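Local structure of group 3 allergen SMIPP-S Yv6023A04 (Sarcoptes scabiei type hominis, 3H7O) at residues A42-Q56 / K68-Y81. The protein is a catalytically inactivated paralogue of a scabies mite serine protease, built on the trypsin-like fold of the peptidase S1 family. The protein carries 3 engineered substitutions. Numbering follows the deposited sequence.
Sequences AHCVFDQKPETIVIQ and KSDPYVSHVYLSFY
Tyr81 closes one end of the contact against residues 42-46, its ring carried there by a CG anti to the backbone N (chi1 174°). From the root outward, CB and CG pass Ala42 CB, which lies over one face of the ring, 3.5 Å from CD1. On the other branch CD2 and CE2 meet Phe46: CE2 sits over the centre of the phenyl ring, 3.6 Å from Phe46 CG, with the two planes inclined at 53°. Beyond them the hydroxyl OH ends beside His43 CB. Next along, Leu78 divides its methyls, CD1 against Phe46 CB and CD2 against Ala42 CB. Val76 then fits between Val45 and Ile53: Val45 CG2 lies 3.8 Å from Val76 CG1, and Ile53 CD1 touches Val76 CG2.

Strands 54-57 and 68-78 form an antiparallel hairpin of the closed six-stranded N-terminal barrel of the chymotrypsin fold, strand 54-57 also bonding strand 14-19. Ile55 and Asp70 form a hydrogen-bonded pair: Ile55 N reaches Asp70 O at 3.0 Å, almost straight at 178°, and Asp70 N returns to Ile55 O at 2.7 Å. Ile55 also packs on Val15 and Val17 of strand 14-19. Where the strands part, a water accepts from Val73 N at 2.9 Å and lies near Pro50 O and Ile53 O, while Val73 CG2 lies 3.9 Å from Ile53 CB. Across the neighbouring pair, Gln56 CG lies alongside Ser69 OG, and Gln56 OE1 accepts a hydrogen bond from Arg18 NE.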
loop_
_atom_site.group_PDB
_atom_site.type_symbol
_atom_site.label_atom_id
_atom_site.label_comp_id
_atom_site.label_asym_id
_atom_site.label_seq_id
_atom_site.Cartn_x
_atom_site.Cartn_y
_atom_site.Cartn_z
ATOM N N ALA A 42 -1.780 -7.980 1.672
ATOM C CA ALA A 42 -2.607 -9.179 1.793
ATOM C C ALA A 42 -3.458 -9.232 3.067
ATOM O O ALA A 42 -4.590 -9.724 3.030
ATOM C CB ALA A 42 -1.757 -10.437 1.662
ATOM N N HIS A 43 -2.937 -8.731 4.188
ATOM C CA HIS A 43 -3.655 -8.907 5.457
ATOM C C HIS A 43 -5.001 -8.170 5.524
ATOM O O HIS A 43 -5.889 -8.564 6.274
ATOM C CB HIS A 43 -2.765 -8.656 6.691
ATOM C CG HIS A 43 -2.434 -7.219 6.946
ATOM N ND1 HIS A 43 -3.319 -6.344 7.542
ATOM C CD2 HIS A 43 -1.297 -6.515 6.734
ATOM C CE1 HIS A 43 -2.746 -5.160 7.665
ATOM N NE2 HIS A 43 -1.519 -5.238 7.187
ATOM N N CYS A 44 -5.141 -7.127 4.706
ATOM C CA CYS A 44 -6.383 -6.361 4.592
ATOM C C CYS A 44 -7.494 -7.117 3.854
ATOM O O CYS A 44 -8.681 -6.900 4.120
ATOM C CB CYS A 44 -6.121 -5.032 3.870
ATOM S SG CYS A 44 -4.815 -3.985 4.581
ATOM N N VAL A 45 -7.114 -8.006 2.936
ATOM C CA VAL A 45 -8.070 -8.574 1.978
ATOM C C VAL A 45 -8.121 -10.105 1.881
ATOM O O VAL A 45 -9.064 -10.652 1.305
ATOM C CB VAL A 45 -7.865 -7.979 0.542
ATOM C CG1 VAL A 45 -8.082 -6.469 0.541
ATOM C CG2 VAL A 45 -6.479 -8.331 -0.018
ATOM N N PHE A 46 -7.128 -10.792 2.445
ATOM C CA PHE A 46 -6.977 -12.241 2.238
ATOM C C PHE A 46 -8.209 -13.070 2.605
ATOM O O PHE A 46 -8.467 -14.100 1.984
ATOM C CB PHE A 46 -5.726 -12.779 2.949
ATOM C CG PHE A 46 -5.913 -13.031 4.418
ATOM C CD1 PHE A 46 -6.081 -14.327 4.896
ATOM C CD2 PHE A 46 -5.911 -11.973 5.326
ATOM C CE1 PHE A 46 -6.252 -14.570 6.257
ATOM C CE2 PHE A 46 -6.084 -12.202 6.687
ATOM C CZ PHE A 46 -6.255 -13.501 7.154
ATOM N N ASP A 47 -8.961 -12.612 3.605
ATOM C CA ASP A 47 -10.137 -13.330 4.102
ATOM C C ASP A 47 -11.448 -12.582 3.837
ATOM O O ASP A 47 -12.470 -12.871 4.463
ATOM C CB ASP A 47 -9.985 -13.599 5.604
ATOM C CG ASP A 47 -9.790 -12.317 6.419
ATOM O OD1 ASP A 47 -9.690 -11.217 5.825
ATOM O OD2 ASP A 47 -9.731 -12.412 7.662
ATOM N N GLN A 48 -11.410 -11.623 2.918
ATOM C CA GLN A 48 -12.584 -10.811 2.597
ATOM C C GLN A 48 -13.163 -11.207 1.250
ATOM O O GLN A 48 -12.430 -11.334 0.273
ATOM C CB GLN A 48 -12.218 -9.323 2.592
ATOM C CG GLN A 48 -11.669 -8.806 3.928
ATOM C CD GLN A 48 -12.624 -9.045 5.076
ATOM O OE1 GLN A 48 -13.790 -8.642 5.028
ATOM N NE2 GLN A 48 -12.139 -9.711 6.118
ATOM N N LYS A 49 -14.478 -11.402 1.202
ATOM C CA LYS A 49 -15.162 -11.745 -0.039
ATOM C C LYS A 49 -14.985 -10.605 -1.045
ATOM O O LYS A 49 -15.310 -9.454 -0.733
ATOM C CB LYS A 49 -16.646 -12.004 0.221
ATOM C CG LYS A 49 -17.282 -13.001 -0.730
ATOM C CD LYS A 49 -17.071 -14.430 -0.252
ATOM N N PRO A 50 -14.464 -10.919 -2.249
ATOM C CA PRO A 50 -14.104 -9.890 -3.241
ATOM C C PRO A 50 -15.240 -8.904 -3.526
ATOM O O PRO A 50 -14.999 -7.702 -3.664
ATOM C CB PRO A 50 -13.777 -10.712 -4.496
ATOM C CG PRO A 50 -13.360 -12.041 -3.973
ATOM C CD PRO A 50 -14.221 -12.282 -2.763
ATOM N N GLU A 51 -16.465 -9.418 -3.574
ATOM C CA GLU A 51 -17.653 -8.626 -3.895
ATOM C C GLU A 51 -18.000 -7.576 -2.829
ATOM O O GLU A 51 -18.864 -6.730 -3.048
ATOM C CB GLU A 51 -18.853 -9.549 -4.160
ATOM C CG GLU A 51 -18.749 -10.394 -5.443
ATOM C CD GLU A 51 -17.724 -11.530 -5.363
ATOM O OE1 GLU A 51 -17.430 -12.026 -4.249
ATOM O OE2 GLU A 51 -17.212 -11.933 -6.430
ATOM N N THR A 52 -17.327 -7.634 -1.682
ATOM C CA THR A 52 -17.526 -6.643 -0.624
ATOM C C THR A 52 -16.527 -5.490 -0.709
ATOM O O THR A 52 -16.726 -4.448 -0.084
ATOM C CB THR A 52 -17.442 -7.265 0.794
ATOM O OG1 THR A 52 -16.093 -7.667 1.075
ATOM C CG2 THR A 52 -18.371 -8.448 0.921
ATOM N N ILE A 53 -15.465 -5.676 -1.489
ATOM C CA ILE A 53 -14.355 -4.719 -1.532
ATOM C C ILE A 53 -14.643 -3.544 -2.468
ATOM O O ILE A 53 -15.220 -3.725 -3.537
ATOM C CB ILE A 53 -13.023 -5.419 -1.920
ATOM C CG1 ILE A 53 -12.772 -6.629 -1.007
ATOM C CG2 ILE A 53 -11.842 -4.427 -1.880
ATOM C CD1 ILE A 53 -11.657 -7.576 -1.476
ATOM N N VAL A 54 -14.254 -2.339 -2.042
ATOM C CA VAL A 54 -14.401 -1.129 -2.861
ATOM C C VAL A 54 -13.058 -0.417 -3.020
ATOM O O VAL A 54 -12.309 -0.245 -2.050
ATOM C CB VAL A 54 -15.463 -0.140 -2.271
ATOM C CG1 VAL A 54 -15.612 1.095 -3.143
ATOM C CG2 VAL A 54 -16.813 -0.824 -2.119
ATOM N N ILE A 55 -12.762 -0.009 -4.251
ATOM C CA ILE A 55 -11.576 0.790 -4.537
ATOM C C ILE A 55 -11.978 2.252 -4.692
ATOM O O ILE A 55 -12.734 2.594 -5.602
ATOM C CB ILE A 55 -10.858 0.335 -5.845
ATOM C CG1 ILE A 55 -10.509 -1.160 -5.811
ATOM C CG2 ILE A 55 -9.623 1.221 -6.138
ATOM C CD1 ILE A 55 -9.577 -1.576 -4.689
ATOM N N GLN A 56 -11.468 3.101 -3.803
ATOM C CA GLN A 56 -11.672 4.541 -3.896
ATOM C C GLN A 56 -10.416 5.179 -4.485
ATOM O O GLN A 56 -9.301 4.964 -3.989
ATOM C CB GLN A 56 -12.006 5.149 -2.527
ATOM C CG GLN A 56 -12.336 6.654 -2.574
ATOM C CD GLN A 56 -12.924 7.199 -1.275
ATOM O OE1 GLN A 56 -13.067 6.482 -0.282
ATOM N NE2 GLN A 56 -13.273 8.482 -1.285
ATOM N N LYS A 68 -13.529 8.930 -7.061
ATOM C CA LYS A 68 -14.347 7.860 -7.637
ATOM C C LYS A 68 -14.276 6.591 -6.792
ATOM O O LYS A 68 -13.335 6.409 -6.014
ATOM C CB LYS A 68 -13.876 7.544 -9.057
ATOM C CG LYS A 68 -14.134 8.644 -10.061
ATOM C CD LYS A 68 -13.528 8.282 -11.404
ATOM C CE LYS A 68 -14.186 9.070 -12.517
ATOM N NZ LYS A 68 -13.814 10.508 -12.458
ATOM N N SER A 69 -15.263 5.714 -6.961
ATOM C CA SER A 69 -15.268 4.421 -6.288
ATOM C C SER A 69 -15.686 3.286 -7.216
ATOM O O SER A 69 -16.708 3.372 -7.906
ATOM C CB SER A 69 -16.158 4.458 -5.047
ATOM O OG SER A 69 -15.609 5.325 -4.068
ATOM N N ASP A 70 -14.882 2.227 -7.225
ATOM C CA ASP A 70 -15.141 1.053 -8.045
ATOM C C ASP A 70 -15.481 -0.127 -7.135
ATOM O O ASP A 70 -14.589 -0.692 -6.501
ATOM C CB ASP A 70 -13.906 0.728 -8.893
ATOM C CG ASP A 70 -14.192 -0.274 -9.998
ATOM O OD1 ASP A 70 -15.119 -1.101 -9.852
ATOM O OD2 ASP A 70 -13.465 -0.243 -11.015
ATOM N N PRO A 71 -16.776 -0.494 -7.060
ATOM C CA PRO A 71 -17.245 -1.602 -6.220
ATOM C C PRO A 71 -17.326 -2.939 -6.964
ATOM O O PRO A 71 -18.203 -3.755 -6.668
ATOM C CB PRO A 71 -18.651 -1.150 -5.845
ATOM C CG PRO A 71 -19.121 -0.452 -7.086
ATOM C CD PRO A 71 -17.906 0.259 -7.640
ATOM N N TYR A 72 -16.436 -3.153 -7.926
ATOM C CA TYR A 72 -16.499 -4.353 -8.755
ATOM C C TYR A 72 -15.233 -5.202 -8.648
ATOM O O TYR A 72 -14.665 -5.609 -9.662
ATOM C CB TYR A 72 -16.753 -3.992 -10.223
ATOM C CG TYR A 72 -18.114 -3.408 -10.535
ATOM C CD1 TYR A 72 -19.197 -4.236 -10.843
ATOM C CD2 TYR A 72 -18.310 -2.029 -10.565
ATOM C CE1 TYR A 72 -20.448 -3.700 -11.158
ATOM C CE2 TYR A 72 -19.554 -1.484 -10.880
ATOM C CZ TYR A 72 -20.615 -2.325 -11.170
ATOM O OH TYR A 72 -21.839 -1.786 -11.476
ATOM N N VAL A 73 -14.789 -5.466 -7.422
ATOM C CA VAL A 73 -13.677 -6.389 -7.219
ATOM C C VAL A 73 -14.193 -7.825 -7.383
ATOM O O VAL A 73 -15.126 -8.239 -6.693
ATOM C CB VAL A 73 -12.988 -6.184 -5.844
ATOM C CG1 VAL A 73 -11.865 -7.202 -5.648
ATOM C CG2 VAL A 73 -12.447 -4.759 -5.719
ATOM N N SER A 74 -13.577 -8.572 -8.298
ATOM C CA SER A 74 -14.019 -9.926 -8.638
ATOM C C SER A 74 -13.134 -11.039 -8.068
ATOM O O SER A 74 -13.604 -12.156 -7.855
ATOM C CB SER A 74 -14.126 -10.082 -10.158
ATOM O OG SER A 74 -12.885 -9.794 -10.782
ATOM N N HIS A 75 -11.858 -10.740 -7.835
ATOM C CA HIS A 75 -10.914 -11.744 -7.338
ATOM C C HIS A 75 -9.780 -11.118 -6.535
ATOM O O HIS A 75 -9.385 -9.979 -6.789
ATOM C CB HIS A 75 -10.336 -12.563 -8.499
ATOM C CG HIS A 75 -9.696 -13.852 -8.076
ATOM N ND1 HIS A 75 -10.416 -15.013 -7.889
ATOM C CD2 HIS A 75 -8.405 -14.164 -7.812
ATOM C CE1 HIS A 75 -9.596 -15.983 -7.523
ATOM N NE2 HIS A 75 -8.371 -15.495 -7.468
ATOM N N VAL A 76 -9.274 -11.882 -5.569
ATOM C CA VAL A 76 -8.119 -11.506 -4.763
ATOM C C VAL A 76 -7.018 -12.536 -5.019
ATOM O O VAL A 76 -7.213 -13.732 -4.778
ATOM C CB VAL A 76 -8.466 -11.467 -3.247
ATOM C CG1 VAL A 76 -7.226 -11.171 -2.409
ATOM C CG2 VAL A 76 -9.556 -10.440 -2.968
ATOM N N TYR A 77 -5.876 -12.073 -5.525
ATOM C CA TYR A 77 -4.737 -12.955 -5.791
ATOM C C TYR A 77 -3.700 -12.829 -4.690
ATOM O O TYR A 77 -3.223 -11.730 -4.406
ATOM C CB TYR A 77 -4.087 -12.635 -7.141
ATOM C CG TYR A 77 -4.947 -12.946 -8.344
ATOM C CD1 TYR A 77 -4.979 -14.231 -8.893
ATOM C CD2 TYR A 77 -5.723 -11.954 -8.939
ATOM C CE1 TYR A 77 -5.770 -14.520 -10.007
ATOM C CE2 TYR A 77 -6.517 -12.232 -10.048
ATOM C CZ TYR A 77 -6.537 -13.514 -10.576
ATOM O OH TYR A 77 -7.323 -13.780 -11.674
ATOM N N LEU A 78 -3.345 -13.963 -4.094
ATOM C CA LEU A 78 -2.338 -14.020 -3.036
ATOM C C LEU A 78 -1.123 -14.829 -3.494
ATOM O O LEU A 78 -1.222 -15.655 -4.407
ATOM C CB LEU A 78 -2.935 -14.636 -1.760
ATOM C CG LEU A 78 -4.214 -14.017 -1.175
ATOM C CD1 LEU A 78 -4.805 -14.918 -0.098
ATOM C CD2 LEU A 78 -3.976 -12.609 -0.631
ATOM N N SER A 79 0.024 -14.577 -2.865
ATOM C CA SER A 79 1.247 -15.320 -3.162
ATOM C C SER A 79 1.815 -15.940 -1.887
ATOM O O SER A 79 2.747 -15.401 -1.284
ATOM C CB SER A 79 2.286 -14.416 -3.838
ATOM O OG SER A 79 3.458 -15.147 -4.165
ATOM N N PHE A 80 1.232 -17.068 -1.484
ATOM C CA PHE A 80 1.646 -17.798 -0.280
ATOM C C PHE A 80 1.629 -16.906 0.964
ATOM O O PHE A 80 2.582 -16.907 1.752
ATOM C CB PHE A 80 3.038 -18.436 -0.463
ATOM C CG PHE A 80 3.144 -19.360 -1.651
ATOM C CD1 PHE A 80 2.964 -20.734 -1.499
ATOM C CD2 PHE A 80 3.448 -18.859 -2.919
ATOM C CE1 PHE A 80 3.070 -21.597 -2.593
ATOM C CE2 PHE A 80 3.556 -19.710 -4.019
ATOM C CZ PHE A 80 3.366 -21.083 -3.856
ATOM N N TYR A 81 0.551 -16.140 1.134
ATOM C CA TYR A 81 0.405 -15.291 2.313
ATOM C C TYR A 81 0.331 -16.133 3.580
ATOM O O TYR A 81 -0.415 -17.107 3.645
ATOM C CB TYR A 81 -0.826 -14.380 2.214
ATOM C CG TYR A 81 -1.082 -13.604 3.486
ATOM C CD1 TYR A 81 -0.169 -12.648 3.937
ATOM C CD2 TYR A 81 -2.222 -13.836 4.253
ATOM C CE1 TYR A 81 -0.390 -11.939 5.107
ATOM C CE2 TYR A 81 -2.451 -13.128 5.428
ATOM C CZ TYR A 81 -1.529 -12.182 5.842
ATOM O OH TYR A 81 -1.739 -11.476 7.000
HETATM O O HOH W 1 -16.279 -5.527 -4.970
HETATM O O HOH W 2 -15.885 5.017 -1.429
#